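Local coordinates for protein endoglucanase (Clostridium thermocellum, PDB 2C4X) that probably acts as a cellulase and here comprises its C-terminal PKD domain and CBM44, a carbohydrate-binding module that recognises beta-glucan chains, including xyloglucan, at residues F16-E19 against D24-V27; L138-T143 against I233-I238; E151-G156 against Q182-P187. The protein carries 1 engineered substitution. All coordinates share one frame; numbering follows the deposited sequence.

In the fold
From the N terminus, the chain first makes the PKD domain, where contact 1 closes a short hairpin loop between strands 15-17 and 27-30. It is complete before contacts 2 and 3 begin in the carbohydrate-binding module, on the opposite side of the chain's centre; the centres of contacts 1 and 2 are about 37 Å apart. In that module, contact 2 joins 138-143 to 233-238 across the beta-sandwich, closing a long loop within which contact 3 is nested. Contact 3 links 151-156 with 182-187 in one sheet, on either side of strand 229-238. Contacts 2 and 3 touch: Ile233 and Gln234 bond through their backbones to Leu152 and Gln182, so the two contacts share the central strand 229-238.

Contact 1 of 3, residues F16-E19 against D24-V27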
ATOM      1  N   PHE A  16       0.796  -0.155  21.005  1.00 34.98           N
ATOM      2  CA  PHE A  16       1.858   0.764  20.602  1.00 35.02           C
ATOM      3  C   PHE A  16       1.287   1.986  19.899  1.00 35.39           C
ATOM      4  O   PHE A  16       0.166   1.959  19.394  1.00 35.25           O
ATOM      5  CB  PHE A  16       2.942   0.076  19.743  1.00 35.00           C
ATOM      6  CG  PHE A  16       2.407  -0.596  18.505  1.00 35.57           C
ATOM      7  CD1 PHE A  16       2.124   0.145  17.351  1.00 34.13           C
ATOM      8  CD2 PHE A  16       2.191  -1.968  18.490  1.00 36.49           C
ATOM      9  CE1 PHE A  16       1.624  -0.470  16.211  1.00 34.40           C
ATOM     10  CE2 PHE A  16       1.677  -2.600  17.348  1.00 37.85           C
ATOM     11  CZ  PHE A  16       1.397  -1.843  16.205  1.00 35.52           C
ATOM     12  N   SER A  17       2.077   3.054  19.893  1.00 35.64           N
ATOM     13  CA  SER A  17       1.716   4.317  19.271  1.00 36.44           C
ATOM     14  C   SER A  17       2.994   4.959  18.708  1.00 36.10           C
ATOM     15  O   SER A  17       4.027   4.933  19.384  1.00 36.14           O
ATOM     16  CB  SER A  17       1.091   5.231  20.325  1.00 36.14           C
ATOM     17  OG  SER A  17       0.463   6.327  19.695  1.00 40.48           O
ATOM     18  N   PRO A  18       2.948   5.502  17.467  1.00 36.24           N
ATOM     19  CA  PRO A  18       1.785   5.527  16.568  1.00 36.65           C
ATOM     20  C   PRO A  18       1.509   4.159  15.941  1.00 36.97           C
ATOM     21  O   PRO A  18       2.388   3.293  15.918  1.00 36.57           O
ATOM     22  CB  PRO A  18       2.196   6.541  15.491  1.00 36.48           C
ATOM     23  CG  PRO A  18       3.672   6.401  15.416  1.00 36.41           C
ATOM     24  CD  PRO A  18       4.115   6.162  16.851  1.00 36.08           C
ATOM     25  N   GLU A  19       0.287   3.975  15.447  1.00 37.56           N
ATOM     26  CA  GLU A  19      -0.112   2.729  14.778  1.00 38.15           C
ATOM     27  C   GLU A  19       0.656   2.477  13.481  1.00 38.03           C
ATOM     28  O   GLU A  19       0.936   1.326  13.128  1.00 38.02           O
ATOM     29  CB  GLU A  19      -1.611   2.759  14.481  1.00 38.40           C
ATOM     30  CG  GLU A  19      -2.456   2.382  15.674  0.50 39.13           C
ATOM     31  CD  GLU A  19      -2.249   0.949  16.106  0.50 40.21           C
ATOM     32  OE1 GLU A  19      -2.172   0.063  15.225  0.50 40.85           O
ATOM     33  OE2 GLU A  19      -2.167   0.708  17.330  0.50 40.51           O
ATOM     34  N   ASP A  24      12.764   5.513  11.665  1.00 36.32           N
ATOM     35  CA  ASP A  24      13.444   6.401  12.600  1.00 37.59           C
ATOM     36  C   ASP A  24      12.505   7.292  13.431  1.00 37.12           C
ATOM     37  O   ASP A  24      12.942   8.247  14.066  1.00 36.87           O
ATOM     38  CB  ASP A  24      14.540   7.200  11.882  1.00 38.89           C
ATOM     39  CG  ASP A  24      15.747   6.323  11.502  1.00 44.48           C
ATOM     40  OD1 ASP A  24      16.335   5.641  12.401  1.00 48.75           O
ATOM     41  OD2 ASP A  24      16.103   6.311  10.297  1.00 49.66           O
ATOM     42  N   GLU A  25      11.217   6.958  13.432  1.00 36.00           N
ATOM     43  CA  GLU A  25      10.245   7.618  14.293  1.00 35.79           C
ATOM     44  C   GLU A  25      10.100   6.787  15.568  1.00 35.29           C
ATOM     45  O   GLU A  25      10.052   5.554  15.507  1.00 35.13           O
ATOM     46  CB  GLU A  25       8.895   7.715  13.582  1.00 35.84           C
ATOM     47  CG  GLU A  25       7.775   8.272  14.442  1.00 36.69           C
ATOM     48  CD  GLU A  25       6.477   8.462  13.688  1.00 36.25           C
ATOM     49  OE1 GLU A  25       6.246   7.762  12.680  1.00 36.06           O
ATOM     50  OE2 GLU A  25       5.681   9.322  14.118  1.00 38.17           O
ATOM     51  N   ASN A  26      10.042   7.456  16.718  1.00 34.37           N
ATOM     52  CA  ASN A  26       9.811   6.749  17.972  1.00 34.16           C
ATOM     53  C   ASN A  26       8.430   6.121  18.052  1.00 33.94           C
ATOM     54  O   ASN A  26       7.418   6.775  17.765  1.00 32.46           O
ATOM     55  CB  ASN A  26      10.015   7.661  19.172  1.00 34.74           C
ATOM     56  CG  ASN A  26      11.462   7.813  19.532  1.00 35.27           C
ATOM     57  OD1 ASN A  26      11.975   7.113  20.407  1.00 39.58           O
ATOM     58  ND2 ASN A  26      12.135   8.693  18.847  1.00 34.42           N
ATOM     59  N   VAL A  27       8.430   4.839  18.420  1.00 33.57           N
ATOM     60  CA  VAL A  27       7.236   4.067  18.725  1.00 33.65           C
ATOM     61  C   VAL A  27       7.258   3.823  20.233  1.00 34.13           C
ATOM     62  O   VAL A  27       8.263   3.377  20.780  1.00 34.37           O
ATOM     63  CB  VAL A  27       7.236   2.698  17.997  1.00 33.48           C
ATOM     64  CG1 VAL A  27       5.968   1.899  18.334  1.00 33.33           C
ATOM     65  CG2 VAL A  27       7.340   2.887  16.487  1.00 33.95           C
TER
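Val27 CG1 meets the Phe16 side chain obliquely to its ring, while the backbone oxygens of Pro18 and Glu19 lie at the ring edge, in its plane. The nearer of these, Pro18 O, is 3.5 Å from Phe16 CD1. The setting is a beta-hairpin of the PKD domain, an immunoglobulin-like beta-sandwich: strands 15-17 and 27-30 run antiparallel, and the chain turns round between them. Phe16 CB makes the closest apolar contact, 3.8 Å from Val27 CG1. Its chi1 of 56° places CG between the backbone N and the carbonyl carbon, which turns the ring away from the facing segment. Both residues also touch Ile91 on strand 84-93, so bulky apolar types suit these places, where the hairpin packs against the other sheet.

Where the strands open into the loop, Ser17 O receives a CA-H...O contact from Val27 CA at 3.4 Å, with an angle of 136° at the hydrogen. A backbone hydrogen bond between Ser17 and Val28 ties the same two strands. The cis peptide bond before Pro18 helps bend the chain out of the strand, which suits a proline, and the CH2 groups of its ring are what Asn26 O and Glu25 come up against. Pro18 CD lies 3.5 Å from Asn26 O. Glu25 approaches from the opposite direction on an extended chain, using its aliphatic length to bring the carboxylate against the proline; its OE1 is held by the backbone N of Val22. The other oxygen, Glu25 OE2, rests 3.8 Å from Pro18 CG.

Contact 2 of 3, residues L138-T143 against I233-I238; sequences LKWTVT and IQVQTI. With EDO (1,2-ethanediol), chain F.
A chi1 of 176° puts CG of Trp140 opposite its backbone N and carries the indole out of its own strand toward Ile233 and Val235. On Val235, a chi1 of 175° turns CG2 to the position beside the backbone N, and this methyl is the branch that meets the indole. The contact lies in the core of the beta-sandwich of the carbohydrate-binding module. Strand 137-145 belongs to one five-stranded antiparallel sheet and strand 229-238 to the other, so the side chains bridge the two layers; the nearest CA atoms, those of Trp140 and Ile233, are 10.4 Å apart.

The six-membered part of the indole does the touching. Trp140 CH2 approaches Val235 CG2 to 3.6 Å, the two side chains sliding past each other in opposite directions. Trp140 CZ3 meets Ile233 CG2 at 3.9 Å, and Trp140 CH2 also comes within 3.5 Å of Ile233 O; Ile233 O and Val235 CG2 lie obliquely to the ring. From its own strand, Val142 CG2 sits 3.4 Å above one indole face, offset toward the rim. Tryptophan suits this place because its length spans much of the gap between the sheets, while branched valine and isoleucine present compact methyls to the broad ring. Leu152 of strand 148-155 packs against the indole too, and Ile181 of strand 178-187 continues the apolar layer beyond Ile233 and Val235.

Gln234, between those two core residues, turns the other way, as the alternation of an extended strand requires. Its NE2 makes a weak hydrogen bond of 3.1 Å to O2 of a 1,2-ethanediol molecule, probably from the crystallisation liquor.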
ATOM      1  N   LEU A 138       2.767  10.662 -11.252  1.00 39.79           N
ATOM      2  CA  LEU A 138       2.245  11.043 -12.567  1.00 39.73           C
ATOM      3  C   LEU A 138       1.078  12.005 -12.432  1.00 39.80           C
ATOM      4  O   LEU A 138       0.301  11.936 -11.468  1.00 40.21           O
ATOM      5  CB  LEU A 138       1.821   9.814 -13.385  1.00 39.57           C
ATOM      6  CG  LEU A 138       2.915   8.838 -13.828  1.00 39.96           C
ATOM      7  CD1 LEU A 138       2.343   7.736 -14.725  1.00 39.12           C
ATOM      8  CD2 LEU A 138       4.074   9.567 -14.523  1.00 39.06           C
ATOM      9  N   LYS A 139       0.976  12.909 -13.400  1.00 39.62           N
ATOM     10  CA  LYS A 139      -0.132  13.836 -13.497  1.00 39.34           C
ATOM     11  C   LYS A 139      -0.782  13.594 -14.849  1.00 39.48           C
ATOM     12  O   LYS A 139      -0.165  13.811 -15.894  1.00 39.65           O
ATOM     13  CB  LYS A 139       0.366  15.277 -13.368  1.00 39.34           C
ATOM     14  CG  LYS A 139      -0.700  16.344 -13.502  1.00 39.21           C
ATOM     15  CD  LYS A 139      -0.066  17.730 -13.461  1.00 38.18           C
ATOM     16  CE  LYS A 139      -1.063  18.801 -13.840  1.00 37.94           C
ATOM     17  NZ  LYS A 139      -0.505  20.179 -13.676  1.00 36.50           N
ATOM     18  N   TRP A 140      -2.023  13.130 -14.813  1.00 39.00           N
ATOM     19  CA  TRP A 140      -2.724  12.669 -16.005  1.00 39.35           C
ATOM     20  C   TRP A 140      -3.921  13.571 -16.256  1.00 39.24           C
ATOM     21  O   TRP A 140      -4.893  13.553 -15.501  1.00 39.48           O
ATOM     22  CB  TRP A 140      -3.141  11.204 -15.808  1.00 38.77           C
ATOM     23  CG  TRP A 140      -3.967  10.550 -16.912  1.00 38.61           C
ATOM     24  CD1 TRP A 140      -3.926  10.808 -18.259  1.00 38.24           C
ATOM     25  CD2 TRP A 140      -4.919   9.487 -16.736  1.00 38.24           C
ATOM     26  NE1 TRP A 140      -4.815   9.982 -18.926  1.00 38.44           N
ATOM     27  CE2 TRP A 140      -5.435   9.164 -18.015  1.00 38.74           C
ATOM     28  CE3 TRP A 140      -5.389   8.779 -15.616  1.00 39.71           C
ATOM     29  CZ2 TRP A 140      -6.409   8.161 -18.205  1.00 38.85           C
ATOM     30  CZ3 TRP A 140      -6.356   7.778 -15.805  1.00 38.90           C
ATOM     31  CH2 TRP A 140      -6.852   7.479 -17.091  1.00 38.39           C
ATOM     32  N   THR A 141      -3.831  14.376 -17.309  1.00 39.50           N
ATOM     33  CA  THR A 141      -4.889  15.333 -17.632  1.00 39.64           C
ATOM     34  C   THR A 141      -5.692  14.855 -18.835  1.00 39.32           C
ATOM     35  O   THR A 141      -5.141  14.639 -19.913  1.00 38.67           O
ATOM     36  CB  THR A 141      -4.325  16.758 -17.880  1.00 39.58           C
ATOM     37  OG1 THR A 141      -3.501  17.149 -16.771  1.00 40.67           O
ATOM     38  CG2 THR A 141      -5.454  17.777 -18.051  1.00 40.16           C
ATOM     39  N   VAL A 142      -6.996  14.690 -18.625  1.00 39.64           N
ATOM     40  CA  VAL A 142      -7.905  14.184 -19.651  1.00 39.75           C
ATOM     41  C   VAL A 142      -8.891  15.263 -20.085  1.00 40.30           C
ATOM     42  O   VAL A 142      -9.531  15.913 -19.251  1.00 40.12           O
ATOM     43  CB  VAL A 142      -8.693  12.942 -19.152  1.00 39.82           C
ATOM     44  CG1 VAL A 142      -9.654  12.422 -20.240  1.00 39.57           C
ATOM     45  CG2 VAL A 142      -7.742  11.843 -18.691  1.00 39.57           C
ATOM     46  N   THR A 143      -8.996  15.446 -21.399  1.00 41.04           N
ATOM     47  CA  THR A 143     -10.000  16.313 -21.997  1.00 41.87           C
ATOM     48  C   THR A 143     -10.989  15.424 -22.747  1.00 42.57           C
ATOM     49  O   THR A 143     -10.658  14.853 -23.796  1.00 42.35           O
ATOM     50  CB  THR A 143      -9.355  17.340 -22.950  1.00 41.92           C
ATOM     51  OG1 THR A 143      -8.255  17.972 -22.284  1.00 41.82           O
ATOM     52  CG2 THR A 143     -10.366  18.407 -23.385  1.00 41.89           C
ATOM     53  N   ILE A 233      -4.730   2.302 -16.062  1.00 39.91           N
ATOM     54  CA  ILE A 233      -5.946   2.801 -15.466  1.00 39.60           C
ATOM     55  C   ILE A 233      -6.833   3.317 -16.590  1.00 40.10           C
ATOM     56  O   ILE A 233      -6.373   4.050 -17.476  1.00 39.70           O
ATOM     57  CB  ILE A 233      -5.663   3.903 -14.414  1.00 39.92           C
ATOM     58  CG1 ILE A 233      -4.758   3.355 -13.308  1.00 38.95           C
ATOM     59  CG2 ILE A 233      -6.978   4.437 -13.824  1.00 39.25           C
ATOM     60  CD1 ILE A 233      -3.989   4.417 -12.590  1.00 40.62           C
ATOM     61  N   GLN A 234      -8.093   2.898 -16.556  1.00 40.06           N
ATOM     62  CA  GLN A 234      -9.088   3.346 -17.516  1.00 40.95           C
ATOM     63  C   GLN A 234     -10.128   4.224 -16.816  1.00 40.96           C
ATOM     64  O   GLN A 234     -10.581   3.909 -15.710  1.00 40.51           O
ATOM     65  CB  GLN A 234      -9.776   2.153 -18.178  1.00 40.31           C
ATOM     66  CG  GLN A 234     -10.669   2.529 -19.346  1.00 41.71           C
ATOM     67  CD  GLN A 234     -11.365   1.339 -19.973  1.00 43.33           C
ATOM     68  OE1 GLN A 234     -12.311   0.795 -19.415  1.00 47.22           O
ATOM     69  NE2 GLN A 234     -10.910   0.948 -21.160  1.00 47.90           N
ATOM     70  N   VAL A 235     -10.496   5.320 -17.476  1.00 41.19           N
ATOM     71  CA  VAL A 235     -11.589   6.180 -17.025  1.00 41.85           C
ATOM     72  C   VAL A 235     -12.705   6.197 -18.072  1.00 41.73           C
ATOM     73  O   VAL A 235     -12.435   6.317 -19.264  1.00 41.06           O
ATOM     74  CB  VAL A 235     -11.096   7.623 -16.745  1.00 41.83           C
ATOM     75  CG1 VAL A 235     -12.246   8.522 -16.406  1.00 42.65           C
ATOM     76  CG2 VAL A 235     -10.143   7.622 -15.591  1.00 43.22           C
ATOM     77  N   GLN A 236     -13.951   6.052 -17.621  1.00 42.25           N
ATOM     78  CA  GLN A 236     -15.108   6.224 -18.491  1.00 42.59           C
ATOM     79  C   GLN A 236     -15.640   7.642 -18.324  1.00 43.23           C
ATOM     80  O   GLN A 236     -15.975   8.063 -17.215  1.00 43.20           O
ATOM     81  CB  GLN A 236     -16.204   5.189 -18.185  1.00 42.91           C
ATOM     82  CG  GLN A 236     -17.389   5.214 -19.159  0.50 42.26           C
ATOM     83  CD  GLN A 236     -18.663   4.602 -18.584  0.50 42.46           C
ATOM     84  OE1 GLN A 236     -18.619   3.710 -17.735  0.50 42.55           O
ATOM     85  NE2 GLN A 236     -19.809   5.081 -19.055  0.50 40.77           N
ATOM     86  N   THR A 237     -15.708   8.378 -19.427  1.00 43.78           N
ATOM     87  CA  THR A 237     -16.194   9.751 -19.404  1.00 44.62           C
ATOM     88  C   THR A 237     -17.641   9.809 -19.899  1.00 44.94           C
ATOM     89  O   THR A 237     -18.041   9.020 -20.763  1.00 44.77           O
ATOM     90  CB  THR A 237     -15.296  10.693 -20.230  1.00 44.75           C
ATOM     91  OG1 THR A 237     -15.306  10.291 -21.607  1.00 45.70           O
ATOM     92  CG2 THR A 237     -13.849  10.666 -19.694  1.00 45.03           C
ATOM     93  N   ILE A 238     -18.417  10.729 -19.333  1.00 45.45           N
ATOM     94  CA  ILE A 238     -19.848  10.814 -19.630  1.00 46.35           C
ATOM     95  C   ILE A 238     -20.286  12.147 -20.226  1.00 46.58           C
ATOM     96  O   ILE A 238     -21.398  12.262 -20.747  1.00 46.62           O
ATOM     97  CB  ILE A 238     -20.723  10.465 -18.402  1.00 46.45           C
ATOM     98  CG1 ILE A 238     -20.200  11.165 -17.142  1.00 46.55           C
ATOM     99  CG2 ILE A 238     -20.778   8.947 -18.227  1.00 47.15           C
ATOM    100  CD1 ILE A 238     -21.295  11.626 -16.189  1.00 48.12           C
TER
HETATM  101  C1  EDO F1256      -8.245  -0.130 -23.666  1.00 79.43           C
HETATM  102  O1  EDO F1256      -6.855  -0.110 -23.329  1.00 79.53           O
HETATM  103  C2  EDO F1256      -8.865  -1.444 -23.213  1.00 79.83           C
HETATM  104  O2  EDO F1256     -10.293  -1.312 -23.199  1.00 80.59           O

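Contact 3 of 3, residues E151-G156 against Q182-P187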
ATOM      1  N   GLU A 151      -7.255   5.982 -21.334  1.00 38.09           N
ATOM      2  CA  GLU A 151      -6.344   5.060 -20.640  1.00 38.46           C
ATOM      3  C   GLU A 151      -5.006   5.706 -20.332  1.00 37.93           C
ATOM      4  O   GLU A 151      -4.499   6.499 -21.119  1.00 38.08           O
ATOM      5  CB  GLU A 151      -6.072   3.785 -21.462  1.00 38.26           C
ATOM      6  CG  GLU A 151      -7.277   2.937 -21.755  1.00 41.36           C
ATOM      7  CD  GLU A 151      -8.061   3.433 -22.970  1.00 43.96           C
ATOM      8  OE1 GLU A 151      -7.450   3.935 -23.937  1.00 45.51           O
ATOM      9  OE2 GLU A 151      -9.295   3.321 -22.952  1.00 46.69           O
ATOM     10  N   LEU A 152      -4.448   5.345 -19.180  1.00 38.04           N
ATOM     11  CA  LEU A 152      -3.050   5.576 -18.864  1.00 37.98           C
ATOM     12  C   LEU A 152      -2.461   4.176 -18.721  1.00 38.50           C
ATOM     13  O   LEU A 152      -2.839   3.441 -17.807  1.00 38.92           O
ATOM     14  CB  LEU A 152      -2.913   6.371 -17.554  1.00 37.81           C
ATOM     15  CG  LEU A 152      -1.488   6.625 -17.056  1.00 38.21           C
ATOM     16  CD1 LEU A 152      -0.676   7.382 -18.096  1.00 37.74           C
ATOM     17  CD2 LEU A 152      -1.490   7.350 -15.711  1.00 37.78           C
ATOM     18  N   LYS A 153      -1.537   3.810 -19.607  1.00 38.07           N
ATOM     19  CA  LYS A 153      -1.207   2.398 -19.801  1.00 38.63           C
ATOM     20  C   LYS A 153       0.287   2.115 -20.000  1.00 38.67           C
ATOM     21  O   LYS A 153       1.048   2.972 -20.454  1.00 38.44           O
ATOM     22  CB  LYS A 153      -2.016   1.830 -20.982  1.00 38.31           C
ATOM     23  CG  LYS A 153      -1.533   2.317 -22.362  1.00 37.84           C
ATOM     24  CD  LYS A 153      -2.444   1.864 -23.469  1.00 39.91           C
ATOM     25  CE  LYS A 153      -1.931   2.336 -24.825  1.00 41.29           C
ATOM     26  NZ  LYS A 153      -2.883   1.909 -25.905  1.00 44.33           N
ATOM     27  N   LEU A 154       0.675   0.900 -19.637  1.00 39.08           N
ATOM     28  CA  LEU A 154       2.007   0.389 -19.856  1.00 39.91           C
ATOM     29  C   LEU A 154       1.883  -0.891 -20.689  1.00 40.68           C
ATOM     30  O   LEU A 154       1.269  -1.865 -20.238  1.00 39.98           O
ATOM     31  CB  LEU A 154       2.652   0.043 -18.508  1.00 39.51           C
ATOM     32  CG  LEU A 154       4.160   0.076 -18.211  1.00 41.33           C
ATOM     33  CD1 LEU A 154       4.523  -1.147 -17.377  1.00 41.19           C
ATOM     34  CD2 LEU A 154       5.102   0.206 -19.414  1.00 40.42           C
ATOM     35  N   ASP A 155       2.434  -0.881 -21.901  1.00 41.63           N
ATOM     36  CA  ASP A 155       2.652  -2.119 -22.642  1.00 43.43           C
ATOM     37  C   ASP A 155       4.098  -2.504 -22.357  1.00 44.12           C
ATOM     38  O   ASP A 155       5.020  -1.780 -22.676  1.00 44.87           O
ATOM     39  CB  ASP A 155       2.430  -1.943 -24.148  1.00 42.89           C
ATOM     40  CG  ASP A 155       0.980  -1.686 -24.508  1.00 44.88           C
ATOM     41  OD1 ASP A 155       0.141  -2.627 -24.427  1.00 43.68           O
ATOM     42  OD2 ASP A 155       0.687  -0.530 -24.900  1.00 45.70           O
ATOM     43  N   GLY A 156       4.311  -3.682 -21.819  1.00 45.64           N
ATOM     44  CA  GLY A 156       3.377  -4.738 -21.973  1.00 46.38           C
ATOM     45  C   GLY A 156       4.188  -5.822 -22.626  1.00 46.53           C
ATOM     46  O   GLY A 156       3.963  -6.164 -23.798  1.00 46.48           O
ATOM     47  N   GLN A 182     -11.064   2.519 -13.361  1.00 42.22           N
ATOM     48  CA  GLN A 182     -10.641   1.150 -13.080  1.00 42.55           C
ATOM     49  C   GLN A 182      -9.192   0.836 -13.435  1.00 41.79           C
ATOM     50  O   GLN A 182      -8.814   0.897 -14.611  1.00 42.66           O
ATOM     51  CB  GLN A 182     -11.595   0.120 -13.712  1.00 42.30           C
ATOM     52  CG  GLN A 182     -11.699   0.126 -15.230  1.00 42.99           C
ATOM     53  CD  GLN A 182     -12.770  -0.825 -15.730  1.00 44.04           C
ATOM     54  OE1 GLN A 182     -13.118  -1.796 -15.051  1.00 47.05           O
ATOM     55  NE2 GLN A 182     -13.305  -0.554 -16.923  1.00 43.34           N
ATOM     56  N   PRO A 183      -8.388   0.464 -12.418  1.00 41.00           N
ATOM     57  CA  PRO A 183      -7.094  -0.145 -12.708  1.00 40.04           C
ATOM     58  C   PRO A 183      -7.366  -1.467 -13.414  1.00 39.27           C
ATOM     59  O   PRO A 183      -8.359  -2.138 -13.098  1.00 38.03           O
ATOM     60  CB  PRO A 183      -6.507  -0.428 -11.324  1.00 39.99           C
ATOM     61  CG  PRO A 183      -7.311   0.395 -10.378  1.00 41.09           C
ATOM     62  CD  PRO A 183      -8.657   0.530 -10.968  1.00 40.98           C
ATOM     63  N   TYR A 184      -6.512  -1.822 -14.365  1.00 38.27           N
ATOM     64  CA  TYR A 184      -6.678  -3.061 -15.087  1.00 38.15           C
ATOM     65  C   TYR A 184      -5.352  -3.691 -15.437  1.00 37.91           C
ATOM     66  O   TYR A 184      -4.309  -3.029 -15.484  1.00 36.87           O
ATOM     67  CB  TYR A 184      -7.506  -2.856 -16.364  1.00 38.42           C
ATOM     68  CG  TYR A 184      -6.797  -2.062 -17.446  1.00 37.80           C
ATOM     69  CD1 TYR A 184      -5.990  -2.699 -18.405  1.00 37.83           C
ATOM     70  CD2 TYR A 184      -6.967  -0.680 -17.537  1.00 36.57           C
ATOM     71  CE1 TYR A 184      -5.352  -1.975 -19.406  1.00 37.87           C
ATOM     72  CE2 TYR A 184      -6.335   0.055 -18.529  1.00 37.37           C
ATOM     73  CZ  TYR A 184      -5.529  -0.590 -19.456  1.00 38.97           C
ATOM     74  OH  TYR A 184      -4.925   0.165 -20.439  1.00 38.14           O
ATOM     75  N   ILE A 185      -5.410  -4.993 -15.662  1.00 38.21           N
ATOM     76  CA  ILE A 185      -4.321  -5.709 -16.306  1.00 38.59           C
ATOM     77  C   ILE A 185      -4.914  -6.614 -17.376  1.00 38.52           C
ATOM     78  O   ILE A 185      -5.881  -7.358 -17.137  1.00 38.68           O
ATOM     79  CB  ILE A 185      -3.414  -6.475 -15.314  1.00 38.56           C
ATOM     80  CG1 ILE A 185      -2.162  -6.983 -16.053  1.00 39.52           C
ATOM     81  CG2 ILE A 185      -4.179  -7.615 -14.622  1.00 38.51           C
ATOM     82  CD1 ILE A 185      -0.980  -7.225 -15.189  1.00 40.08           C
HETATM   83  N   MSE A 186      -4.347  -6.512 -18.570  1.00 38.64           N
HETATM   84  CA  MSE A 186      -4.884  -7.155 -19.740  1.00 38.92           C
HETATM   85  C   MSE A 186      -3.814  -8.011 -20.424  1.00 37.91           C
HETATM   86  O   MSE A 186      -3.097  -7.522 -21.300  1.00 37.93           O
HETATM   87  CB  MSE A 186      -5.442  -6.084 -20.692  1.00 39.01           C
HETATM   88  CG  MSE A 186      -6.088  -6.631 -21.947  1.00 39.63           C
HETATM   89 SE   MSE A 186      -7.045  -5.263 -22.988  0.90 42.87          SE
HETATM   90  CE  MSE A 186      -5.629  -3.957 -23.086  1.00 39.50           C
ATOM     91  N   PRO A 187      -3.670  -9.282 -19.989  1.00 37.34           N
ATOM     92  CA  PRO A 187      -2.862 -10.238 -20.752  1.00 36.78           C
ATOM     93  C   PRO A 187      -3.504 -10.540 -22.102  1.00 36.28           C
ATOM     94  O   PRO A 187      -4.737 -10.546 -22.227  1.00 36.40           O
ATOM     95  CB  PRO A 187      -2.859 -11.497 -19.877  1.00 36.52           C
ATOM     96  CG  PRO A 187      -3.352 -11.058 -18.541  1.00 36.97           C
ATOM     97  CD  PRO A 187      -4.230  -9.890 -18.769  1.00 36.99           C
TER
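In the five-stranded antiparallel sheet of the module's beta-sandwich, strands 148-155 and 178-187 flank strand 229-238, and Tyr184 reaches over that middle strand to meet Glu151 and Lys153. The backbones of the two flanking segments stay well apart, 9.1 Å between the CA atoms of Lys153 and Tyr184, a gap that the long phenol of Tyr184 spans. Tyr184 has a chi1 of 70°, with CG between the backbone N and the carbonyl carbon, and this swings the phenol across the sheet.

The end of the phenol makes the contact. Tyr184 OH lies 3.4 Å from Lys153 CB and 3.9 Å from Glu151 CG, resting against the aliphatic beginnings of two chains whose charged ends lead elsewhere. Glu151 crosses the tyrosine at about a right angle, its carboxylate plane turned 72° from that of the ring. The chain of Glu151 bends at chi2 and takes OE1 to a hydrogen bond with Ser116 OG, the same hydroxyl to which the extended Lys153 sends NZ. Glutamate and lysine therefore suit this edge of the contact: their first methylenes rest against the phenol oxygen while their charged tips bind strand 114-117.

The phenol's own polar end is satisfied by a hydrogen bond with Gln230 OE1 on the middle strand, with a weaker one to a 1,2-ethanediol molecule. Its ring also stacks with Trp197. Aromatic side chains on one sheet face often form the sugar-binding surface in beta-sandwich carbohydrate-binding modules, and this arrangement is consistent with such a role, though it does not establish one. Gln182 O lies at the edge of the phenol ring, in its plane, 3.8 Å from Tyr184 CD2.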